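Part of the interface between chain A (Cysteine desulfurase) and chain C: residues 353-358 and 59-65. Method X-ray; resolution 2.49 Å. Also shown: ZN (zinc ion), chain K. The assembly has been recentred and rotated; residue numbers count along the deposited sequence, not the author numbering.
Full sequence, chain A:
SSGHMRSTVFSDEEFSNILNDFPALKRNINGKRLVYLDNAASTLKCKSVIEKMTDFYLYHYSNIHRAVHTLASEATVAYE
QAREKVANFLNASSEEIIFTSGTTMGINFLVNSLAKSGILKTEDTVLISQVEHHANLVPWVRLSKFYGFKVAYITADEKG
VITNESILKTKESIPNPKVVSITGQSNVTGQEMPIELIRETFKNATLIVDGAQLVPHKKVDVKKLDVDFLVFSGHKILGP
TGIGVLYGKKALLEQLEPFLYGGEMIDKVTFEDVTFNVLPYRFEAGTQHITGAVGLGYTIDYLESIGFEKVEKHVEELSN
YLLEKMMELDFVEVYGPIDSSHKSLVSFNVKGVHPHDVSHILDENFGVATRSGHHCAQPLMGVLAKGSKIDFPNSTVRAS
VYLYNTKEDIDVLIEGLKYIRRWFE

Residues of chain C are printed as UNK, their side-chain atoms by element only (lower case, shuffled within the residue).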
# COMPACT_ATOMS: atom_id res chain seq x y z
N VAL A 353 26.08 -26.74 9.77
CA VAL A 353 24.70 -26.61 10.29
C VAL A 353 23.95 -25.69 9.38
O VAL A 353 24.39 -24.59 9.11
CB VAL A 353 24.68 -26.05 11.73
CG1 VAL A 353 23.25 -26.05 12.26
CG2 VAL A 353 25.61 -26.86 12.63
N HIS A 354 22.84 -26.18 8.87
CA HIS A 354 21.98 -25.40 7.97
C HIS A 354 21.33 -24.20 8.67
O HIS A 354 20.93 -24.29 9.85
CB HIS A 354 20.89 -26.30 7.37
CG HIS A 354 20.17 -25.70 6.20
ND1 HIS A 354 19.11 -24.84 6.34
CD2 HIS A 354 20.32 -25.90 4.86
CE1 HIS A 354 18.65 -24.51 5.14
NE2 HIS A 354 19.35 -25.15 4.23
N PRO A 355 21.23 -23.07 7.97
CA PRO A 355 20.65 -21.86 8.54
C PRO A 355 19.31 -22.03 9.22
O PRO A 355 19.08 -21.41 10.26
CB PRO A 355 20.50 -20.95 7.32
CG PRO A 355 21.61 -21.34 6.45
CD PRO A 355 21.79 -22.82 6.63
N HIS A 356 18.42 -22.85 8.68
CA HIS A 356 17.13 -23.05 9.40
C HIS A 356 17.30 -23.63 10.78
O HIS A 356 16.66 -23.19 11.73
CB HIS A 356 16.19 -23.94 8.65
CG HIS A 356 15.89 -23.45 7.28
ND1 HIS A 356 15.15 -24.19 6.38
CD2 HIS A 356 16.28 -22.33 6.63
CE1 HIS A 356 15.07 -23.52 5.25
NE2 HIS A 356 15.73 -22.38 5.38
N ASP A 357 18.20 -24.59 10.91
CA ASP A 357 18.39 -25.22 12.19
C ASP A 357 19.03 -24.26 13.15
O ASP A 357 18.65 -24.19 14.32
CB ASP A 357 19.19 -26.51 12.01
CG ASP A 357 18.51 -27.49 11.03
OD1 ASP A 357 17.29 -27.71 11.14
OD2 ASP A 357 19.18 -28.02 10.14
N VAL A 358 19.99 -23.49 12.67
CA VAL A 358 20.65 -22.44 13.47
C VAL A 358 19.63 -21.43 13.98
O VAL A 358 19.60 -21.13 15.17
CB VAL A 358 21.74 -21.69 12.69
CG1 VAL A 358 22.36 -20.60 13.53
CG2 VAL A 358 22.83 -22.66 12.25
N UNK C 59 20.94 -32.03 -2.63
CA UNK C 59 20.53 -30.71 -2.23
C UNK C 59 20.95 -30.40 -0.82
O UNK C 59 20.98 -31.29 0.05
N UNK C 60 21.26 -29.14 -0.58
CA UNK C 60 21.50 -28.66 0.75
C UNK C 60 20.15 -28.49 1.46
O UNK C 60 19.20 -27.99 0.87
n UNK C 60 23.97 -27.29 -1.20
c UNK C 60 22.34 -27.38 0.72
c UNK C 60 23.69 -27.59 0.12
c UNK C 60 25.23 -27.59 -1.45
c UNK C 60 24.83 -28.11 0.64
n UNK C 60 25.77 -28.09 -0.36
N UNK C 61 20.09 -28.96 2.70
CA UNK C 61 18.87 -28.95 3.47
C UNK C 61 19.13 -29.06 4.94
O UNK C 61 20.03 -29.74 5.40
N UNK C 62 18.41 -28.24 5.65
CA UNK C 62 17.75 -28.56 6.88
C UNK C 62 17.83 -29.94 7.49
O UNK C 62 17.55 -30.90 6.80
c UNK C 62 16.34 -28.60 6.41
s UNK C 62 15.27 -27.77 7.42
N UNK C 63 17.99 -30.03 8.80
CA UNK C 63 17.87 -31.31 9.49
C UNK C 63 16.48 -31.94 9.29
O UNK C 63 16.36 -33.12 9.03
c UNK C 63 18.17 -31.14 10.96
N UNK C 64 15.45 -31.13 9.37
CA UNK C 64 14.08 -31.57 9.22
C UNK C 64 13.74 -31.98 7.79
O UNK C 64 13.13 -33.03 7.58
c UNK C 64 12.43 -29.40 11.91
c UNK C 64 11.66 -30.79 9.35
c UNK C 64 13.30 -30.43 11.25
c UNK C 64 13.13 -30.50 9.74
N UNK C 65 14.12 -31.17 6.82
CA UNK C 65 13.88 -31.54 5.42
C UNK C 65 14.75 -32.72 5.01
O UNK C 65 14.32 -33.55 4.27
c UNK C 65 13.99 -30.35 4.44
o UNK C 65 15.29 -30.19 3.99
ZN ZN K . 14.30 -26.08 6.27

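Position 59 has backbone atoms alone and nothing of the chain A stretch within reach. With phi/psi at 139/146, a CB would jam against the carbonyl oxygen of the residue before it, so the backbone by itself calls for glycine: Gly C59.

Position 60 carries one carbon and then a five-membered ring of three carbons and two nitrogens, which is histidine, His C60. Its CB points sideways and the ring leads away from chain A, so what approaches the partner is backbone: C lies 4.3 Å from His A354 CD2.

Position 61 again lacks side-chain atoms, and its C sits 3.4 Å from His A354 CD2. A CB here would point away from chain A, so the partner does not exclude one; the obstacle lies within its own chain, at the side chain of position 65. The residue is Gly C61.

Position 62 has one carbon followed by one sulfur. The sulfur is 2.3 Å from the zinc ion, a bonding distance, and the terminal position of the sulfur makes this cysteine, Cys C62. Although its CB points away from chain A, SG meets His A356 through the metal: His A356 ND1 binds the same ion at 2.1 Å and lies 3.7 Å from Cys C62 SG, which sits at the edge of that imidazole. The backbone takes part too, with Cys C62 N over one face of the His A354 ring, 3.1 Å from His A354 CD2.

Position 63 has a single side-chain carbon, 3.4 Å from Asp A357 OD2: alanine, Ala C63. Its backbone N donates to Asp A357 OD2 at 2.7 Å, and weakly to Asp A357 OD1 at 3.4 Å.

Position 64 shows four carbons forked at the first, one arm two carbons long, hence isoleucine, Ile C64. It barely touches this stretch; the nearest pair is its N and Asp A357 OD1, 4.3 Å apart.

Position 65 ends in one carbon and one oxygen and does not contact the stretch: serine, Ser C65. Its N gives a weak bond to Cys C62 SG at 3.6 Å, capping the helix that begins at Ala C63.

The rule here is two helix starts joined by a shared metal. Each side is capped by the residue before its helix, His A354 ND1 accepting from His A356 N at 3.1 Å. Zinc ties His A356 to Cys C62, with two further ligands elsewhere in the structure, while Asp A357 takes up the free amide of Ala C63 in the first turn.

Chain C, residues 59-65: GHGCAIS
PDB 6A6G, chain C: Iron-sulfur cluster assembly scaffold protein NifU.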